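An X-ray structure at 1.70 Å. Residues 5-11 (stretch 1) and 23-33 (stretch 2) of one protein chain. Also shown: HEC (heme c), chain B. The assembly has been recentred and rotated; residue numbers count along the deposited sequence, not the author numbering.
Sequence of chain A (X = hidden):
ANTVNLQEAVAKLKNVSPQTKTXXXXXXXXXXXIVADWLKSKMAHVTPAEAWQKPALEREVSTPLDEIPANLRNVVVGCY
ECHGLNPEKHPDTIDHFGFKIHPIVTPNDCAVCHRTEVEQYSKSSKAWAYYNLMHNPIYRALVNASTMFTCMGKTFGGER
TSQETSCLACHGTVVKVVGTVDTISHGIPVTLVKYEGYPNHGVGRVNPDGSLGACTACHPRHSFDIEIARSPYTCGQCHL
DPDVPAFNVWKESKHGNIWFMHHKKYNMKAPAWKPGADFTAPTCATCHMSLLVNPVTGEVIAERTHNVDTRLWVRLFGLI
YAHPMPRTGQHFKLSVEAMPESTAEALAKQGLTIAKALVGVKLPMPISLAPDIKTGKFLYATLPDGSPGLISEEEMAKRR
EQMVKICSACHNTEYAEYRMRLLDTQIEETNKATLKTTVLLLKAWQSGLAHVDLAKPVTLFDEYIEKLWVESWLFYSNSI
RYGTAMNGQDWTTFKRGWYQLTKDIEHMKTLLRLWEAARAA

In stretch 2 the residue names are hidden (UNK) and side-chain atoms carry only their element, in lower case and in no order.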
# COMPACT_ATOMS: atom_id res chain seq x y z
N ASN A 5 25.93 -21.98 -8.96
CA ASN A 5 26.33 -23.37 -8.78
C ASN A 5 26.85 -23.54 -7.35
O ASN A 5 27.98 -23.15 -7.05
CB ASN A 5 27.39 -23.76 -9.81
CG ASN A 5 27.80 -25.23 -9.71
OD1 ASN A 5 27.89 -25.81 -8.62
ND2 ASN A 5 28.06 -25.84 -10.86
N LEU A 6 26.02 -24.10 -6.48
CA LEU A 6 26.32 -24.13 -5.05
C LEU A 6 27.57 -24.94 -4.71
O LEU A 6 28.35 -24.55 -3.83
CB LEU A 6 25.11 -24.62 -4.25
CG LEU A 6 23.88 -23.74 -4.40
CD1 LEU A 6 22.71 -24.31 -3.63
CD2 LEU A 6 24.20 -22.33 -3.90
N GLN A 7 27.76 -26.06 -5.39
CA GLN A 7 28.91 -26.91 -5.12
C GLN A 7 30.21 -26.20 -5.50
O GLN A 7 31.19 -26.25 -4.76
CB GLN A 7 28.77 -28.25 -5.86
CG GLN A 7 27.81 -29.20 -5.18
CD GLN A 7 27.39 -30.35 -6.06
OE1 GLN A 7 26.96 -30.15 -7.19
NE2 GLN A 7 27.52 -31.57 -5.54
N GLU A 8 30.19 -25.52 -6.64
CA GLU A 8 31.37 -24.80 -7.09
C GLU A 8 31.65 -23.60 -6.17
O GLU A 8 32.80 -23.29 -5.89
CB GLU A 8 31.23 -24.36 -8.55
CG GLU A 8 32.11 -23.18 -8.91
CD GLU A 8 32.89 -23.41 -10.19
OE1 GLU A 8 32.25 -23.62 -11.25
OE2 GLU A 8 34.14 -23.39 -10.14
N ALA A 9 30.59 -22.96 -5.70
CA ALA A 9 30.74 -21.80 -4.83
C ALA A 9 31.32 -22.21 -3.48
O ALA A 9 32.16 -21.50 -2.92
CB ALA A 9 29.40 -21.08 -4.65
N VAL A 10 30.88 -23.35 -2.96
CA VAL A 10 31.44 -23.85 -1.71
C VAL A 10 32.92 -24.23 -1.85
O VAL A 10 33.74 -23.93 -0.98
CB VAL A 10 30.62 -25.03 -1.15
CG1 VAL A 10 31.39 -25.76 -0.05
CG2 VAL A 10 29.28 -24.51 -0.62
N ALA A 11 33.25 -24.86 -2.98
CA ALA A 11 34.62 -25.31 -3.24
C ALA A 11 35.61 -24.15 -3.38
O ALA A 11 36.80 -24.31 -3.12
CB ALA A 11 34.66 -26.18 -4.49
N UNK A 23 29.28 -29.33 8.06
CA UNK A 23 27.91 -28.82 7.97
C UNK A 23 27.52 -28.56 6.52
O UNK A 23 26.43 -28.93 6.09
c UNK A 23 27.73 -27.49 8.70
s UNK A 23 28.75 -27.23 10.15
N UNK A 24 28.41 -27.90 5.78
CA UNK A 24 28.09 -27.53 4.40
C UNK A 24 27.91 -28.74 3.52
O UNK A 24 27.06 -28.73 2.62
c UNK A 24 30.60 -24.62 3.85
c UNK A 24 28.10 -24.46 4.11
c UNK A 24 29.35 -25.29 4.41
c UNK A 24 29.21 -26.68 3.80
N UNK A 25 28.72 -29.76 3.74
CA UNK A 25 28.69 -30.92 2.85
C UNK A 25 27.33 -31.58 2.90
O UNK A 25 26.89 -32.21 1.93
c UNK A 25 29.81 -31.91 3.18
o UNK A 25 29.58 -32.53 4.43
N UNK A 26 26.64 -31.43 4.03
CA UNK A 26 25.30 -31.98 4.13
C UNK A 26 24.20 -30.97 3.83
O UNK A 26 23.25 -31.26 3.10
c UNK A 26 25.06 -32.59 5.48
s UNK A 26 23.55 -33.54 5.41
N UNK A 27 24.33 -29.78 4.41
CA UNK A 27 23.29 -28.77 4.29
C UNK A 27 23.13 -28.22 2.89
O UNK A 27 22.07 -27.67 2.56
c UNK A 27 21.07 -28.02 7.98
c UNK A 27 23.49 -27.66 5.32
c UNK A 27 23.17 -28.61 7.71
n UNK A 27 21.46 -27.60 6.80
n UNK A 27 22.09 -28.63 8.56
c UNK A 27 22.78 -27.94 6.60
N UNK A 28 24.14 -28.39 2.05
CA UNK A 28 24.03 -27.94 0.67
C UNK A 28 22.93 -28.72 -0.05
O UNK A 28 22.25 -28.21 -0.95
c UNK A 28 25.77 -29.50 -0.32
c UNK A 28 25.38 -27.24 -1.36
c UNK A 28 26.75 -27.17 -2.02
c UNK A 28 25.39 -28.05 -0.06
N UNK A 29 22.70 -29.96 0.37
CA UNK A 29 21.63 -30.75 -0.25
C UNK A 29 20.33 -30.73 0.56
O UNK A 29 19.25 -30.81 -0.02
c UNK A 29 22.09 -32.19 -0.52
o UNK A 29 22.25 -32.92 0.68
N UNK A 30 20.40 -30.61 1.88
CA UNK A 30 19.16 -30.70 2.67
C UNK A 30 18.46 -29.35 2.86
O UNK A 30 17.24 -29.30 2.93
c UNK A 30 20.24 -30.73 4.95
c UNK A 30 19.84 -32.86 3.78
c UNK A 30 19.33 -31.45 4.03
N UNK A 31 19.24 -28.28 2.92
CA UNK A 31 18.70 -26.93 3.00
C UNK A 31 19.47 -25.99 2.06
O UNK A 31 20.16 -25.07 2.50
c UNK A 31 17.86 -27.14 5.39
o UNK A 31 20.08 -26.30 4.91
c UNK A 31 18.73 -26.34 4.43
N UNK A 32 19.32 -26.21 0.74
CA UNK A 32 20.10 -25.45 -0.24
C UNK A 32 19.86 -23.95 -0.13
O UNK A 32 20.78 -23.18 -0.43
c UNK A 32 18.28 -26.67 -1.29
c UNK A 32 18.44 -27.20 0.11
c UNK A 32 19.60 -25.99 -1.59
N UNK A 33 18.67 -23.53 0.29
CA UNK A 33 18.38 -22.11 0.44
C UNK A 33 19.22 -21.45 1.51
O UNK A 33 19.67 -20.32 1.34
FE HEC B . 22.27 -29.71 10.43
CHA HEC B . 18.94 -29.34 11.13
CHB HEC B . 22.93 -26.64 11.66
CHC HEC B . 25.56 -30.49 10.49
CHD HEC B . 21.64 -32.41 8.46
NA HEC B . 21.12 -28.24 11.21
C1A HEC B . 19.79 -28.34 11.56
C2A HEC B . 19.47 -27.22 12.41
C3A HEC B . 20.57 -26.47 12.56
C4A HEC B . 21.63 -27.10 11.80
CMA HEC B . 20.72 -25.16 13.37
CAA HEC B . 18.09 -26.96 13.05
CBA HEC B . 17.97 -27.95 14.20
CGA HEC B . 16.77 -27.70 15.07
O1A HEC B . 15.87 -26.90 14.70
O2A HEC B . 16.72 -28.31 16.18
NB HEC B . 23.91 -28.71 10.90
C1B HEC B . 23.98 -27.48 11.51
C2B HEC B . 25.31 -27.25 11.97
C3B HEC B . 26.01 -28.36 11.69
C4B HEC B . 25.16 -29.27 10.97
CMB HEC B . 25.71 -25.95 12.73
CAB HEC B . 27.46 -28.81 11.97
CBB HEC B . 28.06 -28.24 13.27
NC HEC B . 23.41 -31.15 9.58
C1C HEC B . 24.74 -31.37 9.83
C2C HEC B . 25.17 -32.54 9.09
C3C HEC B . 24.04 -33.20 8.75
C4C HEC B . 22.94 -32.26 8.91
CMC HEC B . 26.54 -33.16 9.42
CAC HEC B . 23.87 -34.60 8.06
CBC HEC B . 24.78 -35.78 8.46
ND HEC B . 20.56 -30.71 9.88
C1D HEC B . 20.54 -31.79 9.00
C2D HEC B . 19.17 -32.15 8.74
C3D HEC B . 18.32 -31.20 9.58
C4D HEC B . 19.27 -30.34 10.25
CMD HEC B . 18.68 -33.29 7.81
CAD HEC B . 16.79 -31.15 9.66
CBD HEC B . 16.24 -30.69 8.31
CGD HEC B . 14.73 -30.63 8.35
O1D HEC B . 14.12 -30.52 7.25
O2D HEC B . 14.14 -30.69 9.46

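Position 23 carries one carbon and then one sulfur, an unbranched pair that ends 2.7 Å from HEC CAB and lies out of reach of stretch 1. This is Cys 23, whose SG is declared covalently bound to CAB, although the bond is stretched in the model. Position 24 has four carbons forked at the second, and one terminal carbon comes within 4.1 Å of Val 10 CG1. A fork there identifies Leu 24, in the m, t rotamer, with CD1 as the contacting atom.

Position 25 has one carbon and one oxygen and points away from stretch 1: Ser 25. Position 26 repeats the carbon-sulfur pattern, its sulfur 2.9 Å from HEC CAC, so it is Cys 26, the second declared thioether, likewise stretched. At position 27 one carbon leads to a five-membered ring of three carbons and two nitrogens, one nitrogen 2.2 Å from HEC FE. It is His 27, ligating iron through NE2, while its N donates to the O of Cys 23 at 2.8 Å.

Position 28 has four carbons forked at the first, one arm two carbons long. The fork identifies Ile 28, and the end of the longer arm, CD1, lies 3.6 Å from Leu 6 O and 3.9 Å from Val 10 CG2; both chi angles are t. Position 29, one carbon and one oxygen, is Ser 29, whose OG donates to Cys 26 O at 3.1 Å. Position 30 has one carbon carrying two more, with no oxygen: Val 30, remote from stretch 1.

At position 31 the first carbon bears one oxygen and one carbon, hence Thr 31. Its OG1 accepts from His 27 ND1 at 2.7 Å and 173°, a nearly linear bond. Position 32 has three carbons closing onto the backbone N, as in Pro 32; its CB lies 4.1 Å from Leu 6 CD1. Position 33 has no side-chain atoms: Gly 33.

The contact is apolar packing, with no hydrogen bond across it. The two helices run nearly antiparallel, at 159°, with axes 11.0 Å apart at closest approach, a gap that side chains fill. Ile 28, the residue most covered by stretch 1, extends CD1 to 3.8 Å from Leu 6 CB and 3.9 Å from Gln 7 CG. Leu 24 and Pro 32 add contacts with Val 10 and Leu 6, respectively. The heme-attached Cys 23 and Cys 26 and the iron ligand His 27 take no part in the contact, so the same helix holds heme and stretch 1 through different residues.

Stretch 2 (23-33) CLSCHISVTPG
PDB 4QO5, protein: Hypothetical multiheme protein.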